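Local coordinates for mandelate racemase/muconate lactonizing enzyme-like protein (Roseovarius sp. TM1035, PDB 3RCY) that probably catalyses a magnesium-dependent reaction on an acid substrate, as enolase-superfamily members of the mandelate racemase type do, though its own substrate is not established, at residues E293-A298 / A327-I332; R125-T130 / I332-S337; V317-N322 / I351-G356; N67-E72 / D104-A109. All coordinates share one frame; numbering follows the deposited sequence.

In the fold
From the N terminus, contact 4 comes first. It closes a short loop in the N-terminal domain, bringing the turn before helix 71-80 against helix 89-110. Strand 126-131 then opens contact 2, which closes some 200 residues later when strand 335-336 pairs alongside it, as the closing strand of the barrel does in this superfamily. Within that span lies contact 1, between helix 290-302 and the loop 327-332; the two share I332. Contact 3 crosses both, because helix 316-327 lies inside their loops and 351-356 lies beyond them. It touches contact 2, where G356 meets A128. A salt bridge from K296 to E72 joins contact 1 to contact 4 across the two domains.

Contact 1. Residues E293-A298 / A327-I332; sequences EMKKVA and ASIPNI
K295 reaches from helix 290-302 to S328, in the loop that leads from helix 316-327 to strand 335-336. Both belong to the modified beta/alpha barrel of the enolase superfamily, and the contact joins one barrel helix to the chain leaving the next. The K295 side chain leaves CB with CG beside the backbone N, then bends twice, at chi2 (-74°) and chi3 (-72°). These bends carry the chain to the loop. K295 CD passes 3.6 Å from S328 OG and also lies near I329 CG2. CE then runs on past the same hydroxyl. K295 NZ donates to S328 OG at 3.0 Å, and the methyl CG2 of I329 sits 3.7 Å from K295 NZ. The ammonium has further partners: it bonds L118 O and pairs with E72 of the second subunit. S328 OG is in turn hydrogen-bonded to F325 O, so the hydroxyl links the lysine to the end of the preceding helix. One turn further along, A298 CB packs on the same I329 CG2 at 3.8 Å. I329 CG2 thus touches both K295 and A298, between the two polar links. The second link is the amide of N331, whose ND2 also bonds A306 O. Toward the helix, N331 ND2 donates to A298 O at 2.9 Å, and the nitrogen stands 20° out of the carbonyl plane.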
loop_
_atom_site.group_PDB
_atom_site.type_symbol
_atom_site.label_atom_id
_atom_site.label_comp_id
_atom_site.label_asym_id
_atom_site.label_seq_id
_atom_site.Cartn_x
_atom_site.Cartn_y
_atom_site.Cartn_z
ATOM N N GLU A 293 14.917 18.589 21.630
ATOM C CA GLU A 293 14.063 17.523 21.097
ATOM C C GLU A 293 13.104 18.088 20.036
ATOM O O GLU A 293 12.903 17.482 18.980
ATOM C CB GLU A 293 13.309 16.824 22.246
ATOM C CG GLU A 293 12.332 15.728 21.828
ATOM C CD GLU A 293 12.993 14.428 21.398
ATOM O OE1 GLU A 293 14.243 14.348 21.310
ATOM O OE2 GLU A 293 12.239 13.466 21.153
ATOM N N MET A 294 12.555 19.272 20.297
ATOM C CA MET A 294 11.671 19.911 19.326
ATOM C C MET A 294 12.386 20.450 18.081
ATOM O O MET A 294 11.764 20.557 17.024
ATOM C CB MET A 294 10.781 20.972 19.989
ATOM C CG MET A 294 9.671 20.358 20.869
ATOM S SD MET A 294 8.723 19.072 20.013
ATOM C CE MET A 294 9.538 17.567 20.535
ATOM N N LYS A 295 13.681 20.767 18.200
ATOM C CA LYS A 295 14.512 21.059 17.019
ATOM C C LYS A 295 14.617 19.833 16.107
ATOM O O LYS A 295 14.577 19.943 14.874
ATOM C CB LYS A 295 15.915 21.563 17.418
ATOM C CG LYS A 295 15.972 23.030 17.888
ATOM C CD LYS A 295 15.818 24.045 16.728
ATOM C CE LYS A 295 17.053 24.114 15.826
ATOM N NZ LYS A 295 16.964 25.272 14.864
ATOM N N LYS A 296 14.747 18.661 16.718
ATOM C CA LYS A 296 14.741 17.409 15.973
ATOM C C LYS A 296 13.422 17.245 15.222
ATOM O O LYS A 296 13.416 16.907 14.032
ATOM C CB LYS A 296 15.003 16.221 16.911
ATOM C CG LYS A 296 16.400 16.233 17.556
ATOM C CD LYS A 296 16.692 14.924 18.300
ATOM C CE LYS A 296 18.145 14.859 18.791
ATOM N NZ LYS A 296 18.375 13.680 19.713
ATOM N N VAL A 297 12.308 17.520 15.901
ATOM C CA VAL A 297 10.981 17.433 15.278
ATOM C C VAL A 297 10.803 18.456 14.159
ATOM O O VAL A 297 10.249 18.130 13.106
ATOM C CB VAL A 297 9.837 17.520 16.334
ATOM C CG1 VAL A 297 8.473 17.611 15.665
ATOM C CG2 VAL A 297 9.889 16.309 17.236
ATOM N N ALA A 298 11.280 19.681 14.380
ATOM C CA ALA A 298 11.230 20.725 13.347
ATOM C C ALA A 298 11.922 20.290 12.055
ATOM O O ALA A 298 11.407 20.549 10.964
ATOM C CB ALA A 298 11.834 22.048 13.863
ATOM N N ALA A 327 12.499 31.380 16.486
ATOM C CA ALA A 327 13.472 32.289 15.857
ATOM C C ALA A 327 14.510 31.540 15.010
ATOM O O ALA A 327 15.057 32.104 14.050
ATOM C CB ALA A 327 14.173 33.118 16.908
ATOM N N SER A 328 14.741 30.270 15.352
ATOM C CA SER A 328 15.851 29.483 14.801
ATOM C C SER A 328 15.470 28.492 13.700
ATOM O O SER A 328 16.351 27.838 13.128
ATOM C CB SER A 328 16.546 28.717 15.931
ATOM O OG SER A 328 15.755 27.604 16.339
ATOM N N ILE A 329 14.177 28.358 13.402
ATOM C CA ILE A 329 13.745 27.374 12.399
ATOM C C ILE A 329 13.219 28.019 11.115
ATOM O O ILE A 329 12.538 29.044 11.165
ATOM C CB ILE A 329 12.711 26.369 12.971
ATOM C CG1 ILE A 329 11.416 27.093 13.383
ATOM C CG2 ILE A 329 13.341 25.560 14.142
ATOM C CD1 ILE A 329 10.252 26.168 13.691
ATOM N N PRO A 330 13.549 27.430 9.954
ATOM C CA PRO A 330 13.034 27.994 8.711
ATOM C C PRO A 330 11.553 27.696 8.505
ATOM O O PRO A 330 10.865 28.465 7.840
ATOM C CB PRO A 330 13.896 27.322 7.625
ATOM C CG PRO A 330 14.383 26.067 8.234
ATOM C CD PRO A 330 14.516 26.335 9.716
ATOM N N ASN A 331 11.057 26.619 9.112
ATOM C CA ASN A 331 9.667 26.192 8.918
ATOM C C ASN A 331 8.714 26.581 10.061
ATOM O O ASN A 331 7.909 25.768 10.526
ATOM C CB ASN A 331 9.593 24.680 8.592
ATOM C CG ASN A 331 10.227 23.799 9.679
ATOM O OD1 ASN A 331 11.163 24.201 10.355
ATOM N ND2 ASN A 331 9.726 22.584 9.816
ATOM N N ILE A 332 8.819 27.821 10.518
ATOM C CA ILE A 332 7.887 28.368 11.515
ATOM C C ILE A 332 6.631 28.864 10.812
ATOM O O ILE A 332 6.721 29.555 9.794
ATOM C CB ILE A 332 8.519 29.539 12.347
ATOM C CG1 ILE A 332 7.559 30.033 13.444
ATOM C CG2 ILE A 332 8.894 30.724 11.450
ATOM C CD1 ILE A 332 7.178 28.981 14.482
#

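Contact 2. Residues R125-T130 / I332-S337; sequences RIRAYT and ILMCES
M334 lies between the side chains of R127 and Y129, and its thioether makes the apolar centre of this parallel strand pair. The sulfur comes obliquely to the tyrosine ring, with M334 SD 3.4 Å from Y129 CD1, a Met-aromatic contact. A bend at chi3 (77°) turns the methyl to the other neighbour. There M334 CE rests over the centre of one face of the R127 guanidinium, 3.6 Å from CZ. On the sheet face of A128 and C335, I126 CG2 touches C335 SG at 3.8 Å. The backbone of E336 packs over one face of the Y129 ring, where its CA makes a CH-pi contact 3.8 Å from the ring centroid.

Three backbone bonds hold the strands in register. C335 N gives to R127 O at 2.8 Å, Y129 N to C335 O at 3.1 Å, and S337 N to Y129 O at 2.9 Å. At the polar edge a water joins R127 NH1 to L333 O. The rest of the guanidinium bonds T163 and D205, and Y396 of the third subunit makes a cation-pi contact with it. Y129 OH and E336 OE2 both meet K166 NZ, while E336 OE1 takes the backbone NH of L312. The E336 side chain lies about 5 Å from the bound magnesium ion. Strand 126-131 is the first of the barrel and pairs here with 335-336, as the last barrel strand does in this fold. Strand 126-131 also pairs with 164-167, parallel, and with 357-358, antiparallel. Helix 316-327 covers I126 and C335.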
loop_
_atom_site.group_PDB
_atom_site.type_symbol
_atom_site.label_atom_id
_atom_site.label_comp_id
_atom_site.label_asym_id
_atom_site.label_seq_id
_atom_site.Cartn_x
_atom_site.Cartn_y
_atom_site.Cartn_z
ATOM N N ARG A 125 11.309 38.544 12.711
ATOM C CA ARG A 125 10.004 38.741 13.344
ATOM C C ARG A 125 9.154 37.461 13.208
ATOM O O ARG A 125 9.041 36.875 12.113
ATOM C CB ARG A 125 9.257 39.961 12.768
ATOM C CG ARG A 125 9.924 41.327 13.034
ATOM C CD ARG A 125 8.921 42.409 13.478
ATOM N NE ARG A 125 8.563 42.285 14.891
ATOM C CZ ARG A 125 7.656 43.034 15.524
ATOM N NH1 ARG A 125 7.410 42.823 16.814
ATOM N NH2 ARG A 125 6.984 43.985 14.877
ATOM N N ILE A 126 8.584 37.038 14.330
ATOM C CA ILE A 126 7.804 35.809 14.394
ATOM C C ILE A 126 6.312 36.148 14.416
ATOM O O ILE A 126 5.854 36.932 15.245
ATOM C CB ILE A 126 8.193 34.977 15.641
ATOM C CG1 ILE A 126 9.690 34.614 15.591
ATOM C CG2 ILE A 126 7.308 33.738 15.767
ATOM C CD1 ILE A 126 10.324 34.329 16.963
ATOM N N ARG A 127 5.566 35.568 13.487
ATOM C CA ARG A 127 4.122 35.751 13.426
ATOM C C ARG A 127 3.464 35.184 14.685
ATOM O O ARG A 127 3.728 34.041 15.064
ATOM C CB ARG A 127 3.578 35.057 12.185
ATOM C CG ARG A 127 2.149 35.379 11.863
ATOM C CD ARG A 127 1.752 34.725 10.542
ATOM N NE ARG A 127 0.328 34.900 10.290
ATOM C CZ ARG A 127 -0.373 34.233 9.381
ATOM N NH1 ARG A 127 0.207 33.310 8.622
ATOM N NH2 ARG A 127 -1.669 34.484 9.243
ATOM N N ALA A 128 2.627 35.991 15.334
ATOM C CA ALA A 128 1.925 35.568 16.546
ATOM C C ALA A 128 0.434 35.402 16.297
ATOM O O ALA A 128 -0.122 35.985 15.359
ATOM C CB ALA A 128 2.153 36.581 17.685
ATOM N N TYR A 129 -0.216 34.611 17.141
ATOM C CA TYR A 129 -1.677 34.574 17.157
ATOM C C TYR A 129 -2.196 34.437 18.582
ATOM O O TYR A 129 -1.440 34.119 19.504
ATOM C CB TYR A 129 -2.216 33.441 16.276
ATOM C CG TYR A 129 -2.206 32.042 16.883
ATOM C CD1 TYR A 129 -1.132 31.181 16.664
ATOM C CD2 TYR A 129 -3.292 31.564 17.637
ATOM C CE1 TYR A 129 -1.120 29.895 17.181
ATOM C CE2 TYR A 129 -3.290 30.271 18.166
ATOM C CZ TYR A 129 -2.197 29.442 17.929
ATOM O OH TYR A 129 -2.163 28.166 18.431
ATOM N N THR A 130 -3.496 34.633 18.747
ATOM C CA THR A 130 -4.132 34.457 20.047
ATOM C C THR A 130 -5.499 33.801 19.895
ATOM O O THR A 130 -6.109 33.877 18.825
ATOM C CB THR A 130 -4.242 35.823 20.806
ATOM O OG1 THR A 130 -4.868 35.633 22.081
ATOM C CG2 THR A 130 -5.021 36.847 20.006
ATOM N N ILE A 332 8.819 27.821 10.518
ATOM C CA ILE A 332 7.887 28.368 11.515
ATOM C C ILE A 332 6.631 28.864 10.812
ATOM O O ILE A 332 6.721 29.555 9.794
ATOM C CB ILE A 332 8.519 29.539 12.347
ATOM C CG1 ILE A 332 7.559 30.033 13.444
ATOM C CG2 ILE A 332 8.894 30.724 11.450
ATOM C CD1 ILE A 332 7.178 28.981 14.482
ATOM N N LEU A 333 5.463 28.519 11.352
ATOM C CA LEU A 333 4.206 29.110 10.885
ATOM C C LEU A 333 3.842 30.318 11.756
ATOM O O LEU A 333 3.822 31.446 11.277
ATOM C CB LEU A 333 3.068 28.075 10.881
ATOM C CG LEU A 333 1.639 28.539 10.542
ATOM C CD1 LEU A 333 1.541 29.333 9.210
ATOM C CD2 LEU A 333 0.735 27.330 10.507
ATOM N N MET A 334 3.560 30.073 13.035
ATOM C CA MET A 334 3.216 31.142 13.974
ATOM C C MET A 334 3.342 30.660 15.426
ATOM O O MET A 334 3.399 29.452 15.672
ATOM C CB MET A 334 1.801 31.679 13.693
ATOM C CG MET A 334 0.689 30.621 13.739
ATOM S SD MET A 334 -0.940 31.279 13.304
ATOM C CE MET A 334 -0.839 31.403 11.516
ATOM N N CYS A 335 3.404 31.603 16.370
ATOM C CA CYS A 335 3.494 31.281 17.799
ATOM C C CYS A 335 2.243 31.701 18.545
ATOM O O CYS A 335 1.894 32.884 18.570
ATOM C CB CYS A 335 4.707 31.961 18.445
ATOM S SG CYS A 335 6.242 31.078 18.198
ATOM N N GLU A 336 1.577 30.730 19.162
ATOM C CA GLU A 336 0.459 30.998 20.072
ATOM C C GLU A 336 0.938 31.912 21.198
ATOM O O GLU A 336 2.025 31.721 21.724
ATOM C CB GLU A 336 -0.062 29.673 20.645
ATOM C CG GLU A 336 -1.415 29.748 21.342
ATOM C CD GLU A 336 -2.070 28.371 21.512
ATOM O OE1 GLU A 336 -1.368 27.340 21.398
ATOM O OE2 GLU A 336 -3.299 28.320 21.758
ATOM N N SER A 337 0.117 32.898 21.557
ATOM C CA SER A 337 0.465 33.876 22.581
ATOM C C SER A 337 -0.745 34.231 23.448
ATOM O O SER A 337 -1.898 34.147 23.006
ATOM C CB SER A 337 1.052 35.143 21.939
ATOM O OG SER A 337 2.110 34.821 21.040
HETATM O O HOH W 1 3.204 32.357 8.419
#

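Contact 3. Residues V317-N322 / I351-G356; sequences VEWAAN and IRVEGG
Helix 316-327 of the barrel domain meets the chain around the short strand 353-354 through W319 and A320. W319 makes three of the four residue contacts. Its CG stands opposite the backbone N across the CA-CB bond (chi1 -173°), which sends the six-membered ring out toward 351-353. The ring comes in by its rim. I351 O lies at the edge and in the plane of the indole, 3.3 Å from W319 CZ3. The same ring corner takes the methyl I351 CG2, 3.7 Å from W319 CZ3, and the two side chains meet at a slant. Further round the rim, V353 CG2 touches W319 CZ2 at 3.8 Å, here with the side chains nearly perpendicular. The backbone of R352 lies between these two contacts and passes close to CH2.

In the barrel of this superfamily, helices pack outside the strands. Here W319 also meets I358 of strand 357-358, which pairs with both 353-354 and the first barrel strand, 126-131. I351 and V353 touch I358 from their own segment. The nitrogen of the indole, NE1, makes a weak hydrogen bond to S337 OG, just after strand 335-336. One residue after the tryptophan, the second branch of the isoleucine is used: I351 CD1 reaches A320 CB at 3.7 Å. No hydrogen bond crosses between the segments.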
loop_
_atom_site.group_PDB
_atom_site.type_symbol
_atom_site.label_atom_id
_atom_site.label_comp_id
_atom_site.label_asym_id
_atom_site.label_seq_id
_atom_site.Cartn_x
_atom_site.Cartn_y
_atom_site.Cartn_z
ATOM N N VAL A 317 7.247 31.760 30.590
ATOM C CA VAL A 317 8.544 31.083 30.555
ATOM C C VAL A 317 8.546 30.042 29.439
ATOM O O VAL A 317 9.462 30.012 28.617
ATOM C CB VAL A 317 8.925 30.436 31.926
ATOM C CG1 VAL A 317 10.185 29.584 31.792
ATOM C CG2 VAL A 317 9.138 31.516 32.990
ATOM N N GLU A 318 7.514 29.200 29.392
ATOM C CA GLU A 318 7.387 28.283 28.263
ATOM C C GLU A 318 7.282 29.066 26.953
ATOM O O GLU A 318 7.835 28.659 25.938
ATOM C CB GLU A 318 6.190 27.343 28.413
ATOM C CG GLU A 318 6.271 26.186 27.424
ATOM C CD GLU A 318 4.952 25.476 27.205
ATOM O OE1 GLU A 318 3.913 26.157 27.019
ATOM O OE2 GLU A 318 4.962 24.231 27.187
ATOM N N TRP A 319 6.593 30.204 26.989
ATOM C CA TRP A 319 6.462 31.044 25.803
ATOM C C TRP A 319 7.812 31.579 25.323
ATOM O O TRP A 319 8.043 31.667 24.124
ATOM C CB TRP A 319 5.496 32.195 26.065
ATOM C CG TRP A 319 5.187 33.009 24.854
ATOM C CD1 TRP A 319 4.617 32.573 23.682
ATOM C CD2 TRP A 319 5.418 34.408 24.689
ATOM N NE1 TRP A 319 4.484 33.620 22.803
ATOM C CE2 TRP A 319 4.964 34.759 23.394
ATOM C CE3 TRP A 319 5.969 35.404 25.507
ATOM C CZ2 TRP A 319 5.039 36.065 22.903
ATOM C CZ3 TRP A 319 6.049 36.706 25.012
ATOM C CH2 TRP A 319 5.583 37.021 23.726
ATOM N N ALA A 320 8.693 31.945 26.255
ATOM C CA ALA A 320 10.044 32.386 25.889
ATOM C C ALA A 320 10.815 31.276 25.169
ATOM O O ALA A 320 11.504 31.539 24.178
ATOM C CB ALA A 320 10.819 32.879 27.108
ATOM N N ALA A 321 10.684 30.045 25.658
ATOM C CA ALA A 321 11.265 28.886 24.978
ATOM C C ALA A 321 10.733 28.781 23.550
ATOM O O ALA A 321 11.514 28.629 22.601
ATOM C CB ALA A 321 11.018 27.583 25.767
ATOM N N ASN A 322 9.414 28.908 23.400
ATOM C CA ASN A 322 8.765 28.903 22.081
ATOM C C ASN A 322 9.362 29.929 21.114
ATOM O O ASN A 322 9.537 29.653 19.924
ATOM C CB ASN A 322 7.262 29.165 22.216
ATOM C CG ASN A 322 6.524 28.051 22.941
ATOM O OD1 ASN A 322 7.079 26.992 23.222
ATOM N ND2 ASN A 322 5.255 28.290 23.237
ATOM N N ILE A 351 9.726 40.036 26.833
ATOM C CA ILE A 351 9.368 39.671 25.461
ATOM C C ILE A 351 7.883 39.975 25.284
ATOM O O ILE A 351 7.081 39.609 26.132
ATOM C CB ILE A 351 9.617 38.162 25.178
ATOM C CG1 ILE A 351 11.057 37.759 25.533
ATOM C CG2 ILE A 351 9.324 37.824 23.715
ATOM C CD1 ILE A 351 11.279 36.246 25.564
ATOM N N ARG A 352 7.521 40.637 24.180
ATOM C CA ARG A 352 6.132 41.049 23.945
ATOM C C ARG A 352 5.703 40.874 22.495
ATOM O O ARG A 352 6.531 40.950 21.578
ATOM C CB ARG A 352 5.925 42.515 24.355
ATOM C CG ARG A 352 5.865 42.743 25.855
ATOM C CD ARG A 352 5.972 44.205 26.196
ATOM N NE ARG A 352 5.856 44.407 27.632
ATOM C CZ ARG A 352 6.270 45.489 28.280
ATOM N NH1 ARG A 352 6.856 46.489 27.630
ATOM N NH2 ARG A 352 6.108 45.559 29.593
ATOM N N VAL A 353 4.406 40.639 22.296
ATOM C CA VAL A 353 3.810 40.723 20.965
ATOM C C VAL A 353 3.609 42.204 20.645
ATOM O O VAL A 353 2.970 42.925 21.406
ATOM C CB VAL A 353 2.450 39.970 20.872
ATOM C CG1 VAL A 353 1.822 40.142 19.484
ATOM C CG2 VAL A 353 2.624 38.494 21.192
ATOM N N GLU A 354 4.166 42.658 19.530
ATOM C CA GLU A 354 3.988 44.042 19.101
ATOM C C GLU A 354 3.482 44.080 17.657
ATOM O O GLU A 354 4.137 43.568 16.747
ATOM C CB GLU A 354 5.295 44.833 19.296
ATOM C CG GLU A 354 5.695 44.931 20.772
ATOM C CD GLU A 354 7.014 45.644 21.023
ATOM O OE1 GLU A 354 7.875 45.695 20.110
ATOM O OE2 GLU A 354 7.187 46.142 22.162
ATOM N N GLY A 355 2.292 44.643 17.467
ATOM C CA GLY A 355 1.647 44.686 16.148
ATOM C C GLY A 355 1.515 43.317 15.490
ATOM O O GLY A 355 1.745 43.177 14.285
ATOM N N GLY A 356 1.166 42.311 16.290
ATOM C CA GLY A 356 0.952 40.948 15.801
ATOM C C GLY A 356 2.202 40.103 15.612
ATOM O O GLY A 356 2.122 38.981 15.115
#

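Contact 4. Residues N67-E72 / D104-A109; sequences NPENIE and DILGKA
L106 of helix 89-110 points into the turn that precedes helix 71-80. No hydrogen bond crosses the two segments; methyl groups meet hydrocarbon and the turn's backbone. The two methyls of L106 meet different atoms. L106 CD1 sits 3.4 Å from P68 O and also meets I71 CD1 at 4.2 Å. L106 CD2 lies 3.8 Å from E69 CG and close to the E69 backbone N. Beside it, the proline ring meets I105: P68 CG and I105 CG2 are 4.1 Å apart, with the side chains crossing at about a right angle. Both touch L4 of strand 4-12, so the helix, the turn and the three-stranded sheet of the N-terminal domain share this packing.

The polar bonds run inside the turn and shape it. Residues N67 to N70 form a type I beta turn. N67 OD1 accepts from E69 N at 3.0 Å, making an Asx turn, and the donor stands 41° out of the carbonyl plane. A weak bond links N67 ND2 back to E69 OE1.

Charged links tie E69 to its own chain and to the second subunit. E69 OE2 meets R110 of its own chain and R112 of the second subunit. The chemistry is therefore split: methyl packing joins turn and helix, while the E69 carboxylate is shared between this helix's last residue and the neighbouring subunit, which would probably favour its ionised form.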
loop_
_atom_site.group_PDB
_atom_site.type_symbol
_atom_site.label_atom_id
_atom_site.label_comp_id
_atom_site.label_asym_id
_atom_site.label_seq_id
_atom_site.Cartn_x
_atom_site.Cartn_y
_atom_site.Cartn_z
ATOM N N ASN A 67 26.942 18.448 33.458
ATOM C CA ASN A 67 27.188 19.611 32.610
ATOM C C ASN A 67 25.927 19.913 31.784
ATOM O O ASN A 67 25.440 19.043 31.070
ATOM C CB ASN A 67 28.379 19.307 31.696
ATOM C CG ASN A 67 28.848 20.513 30.892
ATOM O OD1 ASN A 67 28.098 21.442 30.611
ATOM N ND2 ASN A 67 30.114 20.487 30.510
ATOM N N PRO A 68 25.384 21.142 31.891
ATOM C CA PRO A 68 24.155 21.476 31.164
ATOM C C PRO A 68 24.285 21.418 29.633
ATOM O O PRO A 68 23.266 21.382 28.945
ATOM C CB PRO A 68 23.840 22.905 31.631
ATOM C CG PRO A 68 25.145 23.434 32.155
ATOM C CD PRO A 68 25.823 22.251 32.756
ATOM N N GLU A 69 25.517 21.400 29.113
ATOM C CA GLU A 69 25.756 21.161 27.682
ATOM C C GLU A 69 25.223 19.799 27.227
ATOM O O GLU A 69 24.887 19.616 26.053
ATOM C CB GLU A 69 27.256 21.215 27.360
ATOM C CG GLU A 69 27.880 22.601 27.385
ATOM C CD GLU A 69 29.390 22.565 27.166
ATOM O OE1 GLU A 69 30.003 21.491 27.373
ATOM O OE2 GLU A 69 29.964 23.613 26.788
ATOM N N ASN A 70 25.147 18.840 28.150
ATOM C CA ASN A 70 24.882 17.450 27.771
ATOM C C ASN A 70 23.398 17.134 27.648
ATOM O O ASN A 70 22.857 16.283 28.362
ATOM C CB ASN A 70 25.621 16.482 28.699
ATOM C CG ASN A 70 27.135 16.586 28.549
ATOM O OD1 ASN A 70 27.632 17.011 27.509
ATOM N ND2 ASN A 70 27.867 16.211 29.592
ATOM N N ILE A 71 22.761 17.847 26.724
ATOM C CA ILE A 71 21.311 17.816 26.514
ATOM C C ILE A 71 20.846 16.492 25.884
ATOM O O ILE A 71 19.793 15.957 26.261
ATOM C CB ILE A 71 20.865 19.034 25.639
ATOM C CG1 ILE A 71 21.249 20.367 26.310
ATOM C CG2 ILE A 71 19.371 18.991 25.307
ATOM C CD1 ILE A 71 20.368 20.788 27.469
ATOM N N GLU A 72 21.625 15.967 24.935
ATOM C CA GLU A 72 21.317 14.680 24.311
ATOM C C GLU A 72 21.331 13.578 25.365
ATOM O O GLU A 72 20.420 12.748 25.431
ATOM C CB GLU A 72 22.334 14.324 23.208
ATOM C CG GLU A 72 22.320 15.214 21.982
ATOM C CD GLU A 72 21.396 14.714 20.866
ATOM O OE1 GLU A 72 20.742 13.654 21.019
ATOM O OE2 GLU A 72 21.325 15.400 19.830
ATOM N N ASP A 104 18.420 28.242 29.235
ATOM C CA ASP A 104 18.540 29.563 29.843
ATOM C C ASP A 104 19.953 29.726 30.438
ATOM O O ASP A 104 20.631 30.723 30.168
ATOM C CB ASP A 104 17.447 29.757 30.904
ATOM C CG ASP A 104 17.241 31.222 31.295
ATOM O OD1 ASP A 104 17.645 32.127 30.533
ATOM O OD2 ASP A 104 16.656 31.465 32.379
ATOM N N ILE A 105 20.393 28.730 31.214
ATOM C CA ILE A 105 21.762 28.675 31.747
ATOM C C ILE A 105 22.845 28.722 30.644
ATOM O O ILE A 105 23.798 29.485 30.749
ATOM C CB ILE A 105 21.973 27.429 32.654
ATOM C CG1 ILE A 105 21.349 27.664 34.039
ATOM C CG2 ILE A 105 23.468 27.099 32.807
ATOM C CD1 ILE A 105 21.017 26.394 34.792
ATOM N N LEU A 106 22.682 27.908 29.600
ATOM C CA LEU A 106 23.660 27.837 28.513
ATOM C C LEU A 106 23.815 29.180 27.809
ATOM O O LEU A 106 24.939 29.635 27.589
ATOM C CB LEU A 106 23.310 26.720 27.515
ATOM C CG LEU A 106 23.515 25.291 28.046
ATOM C CD1 LEU A 106 22.773 24.257 27.194
ATOM C CD2 LEU A 106 25.009 24.935 28.165
ATOM N N GLY A 107 22.698 29.829 27.487
ATOM C CA GLY A 107 22.758 31.164 26.883
ATOM C C GLY A 107 23.497 32.178 27.752
ATOM O O GLY A 107 24.314 32.968 27.253
ATOM N N LYS A 108 23.215 32.158 29.052
ATOM C CA LYS A 108 23.913 33.040 29.994
ATOM C C LYS A 108 25.411 32.746 30.046
ATOM O O LYS A 108 26.225 33.672 30.015
ATOM C CB LYS A 108 23.284 32.982 31.400
ATOM C CG LYS A 108 21.863 33.533 31.438
ATOM C CD LYS A 108 21.270 33.554 32.836
ATOM C CE LYS A 108 19.788 33.913 32.772
ATOM N NZ LYS A 108 19.136 33.857 34.124
ATOM N N ALA A 109 25.767 31.463 30.113
ATOM C CA ALA A 109 27.173 31.057 30.140
ATOM C C ALA A 109 27.917 31.427 28.850
ATOM O O ALA A 109 29.091 31.805 28.883
ATOM C CB ALA A 109 27.295 29.562 30.428
#